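Local coordinates for protein ethanolamine kinase Pv091845 (Plasmodium vivax, PDB 2QG7) that probably phosphorylates ethanolamine, the first step in making phosphatidylethanolamine, at residues 50-62 / 76-90. Numbering follows the deposited sequence.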
loop_
_atom_site.group_PDB
_atom_site.type_symbol
_atom_site.label_atom_id
_atom_site.label_comp_id
_atom_site.label_asym_id
_atom_site.label_seq_id
_atom_site.Cartn_x
_atom_site.Cartn_y
_atom_site.Cartn_z
ATOM N N TYR D 50 15.748 16.996 20.546
ATOM C CA TYR D 50 15.289 17.025 19.096
ATOM C C TYR D 50 15.156 18.427 18.469
ATOM O O TYR D 50 16.016 18.813 17.672
ATOM C CB TYR D 50 13.992 16.205 18.876
ATOM C CG TYR D 50 14.222 14.852 18.240
ATOM C CD1 TYR D 50 14.052 13.675 18.978
ATOM C CD2 TYR D 50 14.626 14.746 16.902
ATOM C CE1 TYR D 50 14.280 12.429 18.405
ATOM C CE2 TYR D 50 14.855 13.503 16.319
ATOM C CZ TYR D 50 14.676 12.353 17.079
ATOM O OH TYR D 50 14.894 11.116 16.515
ATOM N N PRO D 51 14.089 19.188 18.809
ATOM C CA PRO D 51 13.888 20.395 18.008
ATOM C C PRO D 51 14.694 21.597 18.505
ATOM O O PRO D 51 15.215 21.579 19.633
ATOM C CB PRO D 51 12.393 20.654 18.150
ATOM C CG PRO D 51 12.049 20.159 19.547
ATOM C CD PRO D 51 13.067 19.051 19.873
ATOM N N ILE D 52 14.816 22.610 17.646
ATOM C CA ILE D 52 15.323 23.928 18.023
ATOM C C ILE D 52 14.181 24.685 18.731
ATOM O O ILE D 52 13.012 24.656 18.282
ATOM C CB ILE D 52 15.828 24.739 16.783
ATOM C CG1 ILE D 52 16.977 24.004 16.079
ATOM C CG2 ILE D 52 16.276 26.141 17.177
ATOM C CD1 ILE D 52 17.115 24.316 14.627
ATOM N N THR D 53 14.539 25.371 19.824
ATOM C CA THR D 53 13.586 26.065 20.672
ATOM C C THR D 53 13.589 27.554 20.401
ATOM O O THR D 53 14.545 28.067 19.851
ATOM C CB THR D 53 13.944 25.797 22.139
ATOM O OG1 THR D 53 13.830 24.371 22.344
ATOM C CG2 THR D 53 12.972 26.524 23.110
ATOM N N GLU D 54 12.505 28.234 20.778
ATOM C CA GLU D 54 12.430 29.682 20.759
ATOM C C GLU D 54 13.485 30.346 21.668
ATOM O O GLU D 54 14.013 31.428 21.342
ATOM C CB GLU D 54 11.033 30.125 21.164
ATOM C CG GLU D 54 10.788 31.631 20.990
ATOM C CD GLU D 54 9.451 32.101 21.554
ATOM O OE1 GLU D 54 9.348 33.324 21.825
ATOM O OE2 GLU D 54 8.508 31.272 21.716
ATOM N N SER D 55 13.782 29.698 22.803
ATOM C CA SER D 55 14.822 30.159 23.721
ATOM C C SER D 55 16.235 29.847 23.212
ATOM O O SER D 55 17.185 30.540 23.589
ATOM C CB SER D 55 14.621 29.554 25.114
ATOM O OG SER D 55 13.473 30.121 25.767
ATOM N N ASN D 56 16.382 28.802 22.380
ATOM C CA ASN D 56 17.643 28.586 21.675
ATOM C C ASN D 56 18.010 29.809 20.842
ATOM O O ASN D 56 19.179 30.227 20.817
ATOM C CB ASN D 56 17.604 27.356 20.763
ATOM C CG ASN D 56 17.510 26.030 21.520
ATOM O OD1 ASN D 56 17.154 25.007 20.922
ATOM N ND2 ASN D 56 17.843 26.028 22.820
ATOM N N LEU D 57 17.008 30.388 20.178
ATOM C CA LEU D 57 17.221 31.468 19.194
ATOM C C LEU D 57 17.029 32.885 19.748
ATOM O O LEU D 57 16.959 33.860 18.997
ATOM C CB LEU D 57 16.319 31.254 17.947
ATOM C CG LEU D 57 16.394 29.933 17.165
ATOM C CD1 LEU D 57 15.362 29.892 16.065
ATOM C CD2 LEU D 57 17.811 29.651 16.607
ATOM N N ARG D 58 16.963 33.000 21.068
ATOM C CA ARG D 58 16.659 34.266 21.711
ATOM C C ARG D 58 17.869 35.199 21.682
ATOM O O ARG D 58 18.991 34.798 21.998
ATOM C CB ARG D 58 16.173 34.010 23.148
ATOM C CG ARG D 58 15.199 35.050 23.645
ATOM C CD ARG D 58 14.194 34.465 24.625
ATOM N NE ARG D 58 12.913 35.181 24.523
ATOM C CZ ARG D 58 11.720 34.641 24.768
ATOM N NH1 ARG D 58 10.630 35.390 24.613
ATOM N NH2 ARG D 58 11.607 33.363 25.158
ATOM N N ILE D 59 17.633 36.442 21.284
ATOM C CA ILE D 59 18.658 37.480 21.334
ATOM C C ILE D 59 18.284 38.506 22.435
ATOM O O ILE D 59 17.243 39.177 22.360
ATOM C CB ILE D 59 18.859 38.160 19.949
ATOM C CG1 ILE D 59 19.400 37.155 18.945
ATOM C CG2 ILE D 59 19.831 39.357 20.040
ATOM C CD1 ILE D 59 19.388 37.651 17.528
ATOM N N LEU D 60 19.144 38.609 23.451
ATOM C CA LEU D 60 18.879 39.445 24.624
ATOM C C LEU D 60 19.291 40.894 24.399
ATOM O O LEU D 60 20.043 41.205 23.457
ATOM C CB LEU D 60 19.520 38.858 25.894
ATOM C CG LEU D 60 19.282 37.340 26.045
ATOM C CD1 LEU D 60 20.261 36.701 27.024
ATOM C CD2 LEU D 60 17.863 37.036 26.429
ATOM N N GLU D 61 18.770 41.773 25.263
ATOM C CA GLU D 61 18.990 43.216 25.172
ATOM C C GLU D 61 20.488 43.493 25.301
ATOM O O GLU D 61 21.196 42.824 26.081
ATOM C CB GLU D 61 18.151 43.940 26.254
ATOM C CG GLU D 61 17.996 45.484 26.131
ATOM C CD GLU D 61 19.183 46.261 26.755
ATOM O OE1 GLU D 61 19.909 45.670 27.616
ATOM O OE2 GLU D 61 19.393 47.453 26.373
ATOM N N GLY D 62 20.975 44.441 24.495
ATOM C CA GLY D 62 22.384 44.826 24.535
ATOM C C GLY D 62 23.343 44.007 23.661
ATOM O O GLY D 62 24.398 44.497 23.271
ATOM N N TYR D 76 22.634 26.203 15.097
ATOM C CA TYR D 76 21.384 25.429 14.955
ATOM C C TYR D 76 21.055 25.152 13.505
ATOM O O TYR D 76 20.304 25.886 12.867
ATOM C CB TYR D 76 20.210 26.119 15.679
ATOM C CG TYR D 76 20.464 26.257 17.168
ATOM C CD1 TYR D 76 20.912 27.456 17.697
ATOM C CD2 TYR D 76 20.302 25.167 18.032
ATOM C CE1 TYR D 76 21.181 27.586 19.048
ATOM C CE2 TYR D 76 20.566 25.283 19.399
ATOM C CZ TYR D 76 21.009 26.500 19.898
ATOM O OH TYR D 76 21.290 26.650 21.242
ATOM N N VAL D 77 21.609 24.058 12.999
ATOM C CA VAL D 77 21.631 23.781 11.559
ATOM C C VAL D 77 20.808 22.546 11.213
ATOM O O VAL D 77 20.809 22.099 10.064
ATOM C CB VAL D 77 23.103 23.627 11.034
ATOM C CG1 VAL D 77 23.816 24.968 11.039
ATOM C CG2 VAL D 77 23.903 22.641 11.900
ATOM N N SER D 78 20.106 22.006 12.209
ATOM C CA SER D 78 19.367 20.754 12.056
ATOM C C SER D 78 18.064 20.946 11.280
ATOM O O SER D 78 17.539 19.994 10.682
ATOM C CB SER D 78 19.098 20.093 13.420
ATOM O OG SER D 78 18.200 20.873 14.211
ATOM N N ASN D 79 17.569 22.183 11.286
ATOM C CA ASN D 79 16.299 22.571 10.647
ATOM C C ASN D 79 15.065 21.865 11.213
ATOM O O ASN D 79 13.991 21.890 10.598
ATOM C CB ASN D 79 16.368 22.471 9.116
ATOM C CG ASN D 79 17.429 23.391 8.512
ATOM O OD1 ASN D 79 17.648 24.521 8.978
ATOM N ND2 ASN D 79 18.094 22.902 7.468
ATOM N N VAL D 80 15.210 21.238 12.384
ATOM C CA VAL D 80 14.044 20.727 13.112
ATOM C C VAL D 80 13.683 21.754 14.181
ATOM O O VAL D 80 14.529 22.136 14.996
ATOM C CB VAL D 80 14.256 19.327 13.717
ATOM C CG1 VAL D 80 12.936 18.794 14.304
ATOM C CG2 VAL D 80 14.791 18.369 12.661
ATOM N N PHE D 81 12.431 22.214 14.131
ATOM C CA PHE D 81 11.960 23.362 14.917
ATOM C C PHE D 81 10.850 22.974 15.899
ATOM O O PHE D 81 10.081 22.052 15.637
ATOM C CB PHE D 81 11.514 24.507 13.987
ATOM C CG PHE D 81 12.647 25.101 13.190
ATOM C CD1 PHE D 81 12.825 24.763 11.846
ATOM C CD2 PHE D 81 13.540 25.980 13.777
ATOM C CE1 PHE D 81 13.876 25.296 11.101
ATOM C CE2 PHE D 81 14.596 26.514 13.051
ATOM C CZ PHE D 81 14.766 26.170 11.709
ATOM N N GLU D 82 10.801 23.660 17.037
ATOM C CA GLU D 82 9.802 23.386 18.072
ATOM C C GLU D 82 8.365 23.703 17.588
ATOM O O GLU D 82 7.424 22.923 17.821
ATOM C CB GLU D 82 10.175 24.153 19.360
ATOM C CG GLU D 82 8.992 24.663 20.186
ATOM C CD GLU D 82 9.439 25.583 21.314
ATOM O OE1 GLU D 82 9.318 26.830 21.189
ATOM O OE2 GLU D 82 9.918 25.037 22.329
ATOM N N ASN D 83 8.219 24.839 16.907
ATOM C CA ASN D 83 6.946 25.280 16.349
ATOM C C ASN D 83 7.168 26.172 15.134
ATOM O O ASN D 83 8.308 26.391 14.719
ATOM C CB ASN D 83 6.083 25.996 17.402
ATOM C CG ASN D 83 6.844 27.075 18.173
ATOM O OD1 ASN D 83 7.467 27.972 17.583
ATOM N ND2 ASN D 83 6.781 26.997 19.509
ATOM N N GLU D 84 6.061 26.674 14.576
ATOM C CA GLU D 84 6.067 27.588 13.434
ATOM C C GLU D 84 6.701 28.942 13.749
ATOM O O GLU D 84 7.264 29.577 12.869
ATOM C CB GLU D 84 4.635 27.791 12.946
ATOM C CG GLU D 84 4.508 28.157 11.474
ATOM C CD GLU D 84 3.088 27.887 10.907
ATOM O OE1 GLU D 84 2.476 28.833 10.325
ATOM O OE2 GLU D 84 2.599 26.730 11.041
ATOM N N LYS D 85 6.602 29.378 15.001
ATOM C CA LYS D 85 7.107 30.681 15.428
ATOM C C LYS D 85 8.641 30.686 15.570
ATOM O O LYS D 85 9.323 31.699 15.273
ATOM C CB LYS D 85 6.457 31.079 16.759
ATOM C CG LYS D 85 6.912 32.442 17.278
ATOM C CD LYS D 85 6.364 32.713 18.654
ATOM C CE LYS D 85 7.044 33.991 19.221
ATOM N NZ LYS D 85 6.290 34.440 20.503
ATOM N N THR D 86 9.169 29.557 16.050
ATOM C CA THR D 86 10.610 29.332 16.129
ATOM C C THR D 86 11.244 29.285 14.716
ATOM O O THR D 86 12.326 29.833 14.503
ATOM C CB THR D 86 10.952 28.059 16.966
ATOM O OG1 THR D 86 10.229 28.085 18.202
ATOM C CG2 THR D 86 12.450 28.007 17.289
ATOM N N LEU D 87 10.544 28.653 13.773
ATOM C CA LEU D 87 10.938 28.601 12.356
ATOM C C LEU D 87 11.123 29.993 11.757
ATOM O O LEU D 87 12.199 30.313 11.232
ATOM C CB LEU D 87 9.889 27.822 11.556
ATOM C CG LEU D 87 9.980 27.875 10.034
ATOM C CD1 LEU D 87 11.244 27.136 9.539
ATOM C CD2 LEU D 87 8.735 27.272 9.443
ATOM N N TYR D 88 10.065 30.807 11.887
ATOM C CA TYR D 88 10.023 32.178 11.409
ATOM C C TYR D 88 11.088 33.066 12.023
ATOM O O TYR D 88 11.575 33.985 11.361
ATOM C CB TYR D 88 8.633 32.797 11.624
ATOM C CG TYR D 88 7.495 32.102 10.913
ATOM C CD1 TYR D 88 6.188 32.225 11.366
ATOM C CD2 TYR D 88 7.713 31.324 9.772
ATOM C CE1 TYR D 88 5.117 31.584 10.695
ATOM C CE2 TYR D 88 6.653 30.674 9.101
ATOM C CZ TYR D 88 5.369 30.812 9.572
ATOM O OH TYR D 88 4.347 30.169 8.917
ATOM N N ILE D 89 11.427 32.828 13.292
ATOM C CA ILE D 89 12.531 33.558 13.939
ATOM C C ILE D 89 13.869 33.153 13.288
ATOM O O ILE D 89 14.723 34.010 13.004
ATOM C CB ILE D 89 12.583 33.289 15.468
ATOM C CG1 ILE D 89 11.329 33.825 16.166
ATOM C CG2 ILE D 89 13.848 33.872 16.100
ATOM C CD1 ILE D 89 11.045 33.182 17.527
ATOM N N TYR D 90 14.036 31.844 13.047
ATOM C CA TYR D 90 15.210 31.327 12.340
ATOM C C TYR D 90 15.306 31.961 10.953
ATOM O O TYR D 90 16.389 32.337 10.496
ATOM C CB TYR D 90 15.198 29.780 12.250
ATOM C CG TYR D 90 16.571 29.199 11.866
ATOM C CD1 TYR D 90 17.599 29.086 12.816
ATOM C CD2 TYR D 90 16.851 28.806 10.544
ATOM C CE1 TYR D 90 18.856 28.588 12.478
ATOM C CE2 TYR D 90 18.101 28.296 10.198
ATOM C CZ TYR D 90 19.100 28.188 11.167
ATOM O OH TYR D 90 20.340 27.685 10.821
#
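A single beta bridge, Ile52 to Phe81, pins the loop 50-62, where the modelled chain of this choline/ethanolamine kinase-family protein begins, to the turn leading into helix 84-98. Ile52 N donates to Val80 O in a nearly straight bond of 2.7 Å. Ile52 O accepts from Glu82 N, also at 2.7 Å but more bent. The Ile52 side chain is buried against 76-81: with CG1 beside its own backbone N (chi1 -61°), CD1 lies 3.7 Å from Tyr76 CB and equally close to Phe81 CE2. Asn56 closes over one face of the Tyr76 ring, its CB 4.0 Å from the centroid in a CH-pi contact and its amide almost parallel to the ring, while OD1 turns back to accept from Thr53 N. Farther on, Leu57 sets CD1 3.8 Å from Tyr90 CB and CD2 at the edge of the Tyr90 ring. Asn83 caps the helix, OD1 taking both N and OG1 of Thr86. Glu54 OE1 makes a 3.5 Å salt bridge with Lys85 NZ. Tyr90 OH hydrogen-bonds to Leu73 O in helix 65-75, and on the far side of helix 84-98 Leu87 packs on strands 112-116 and 136-141.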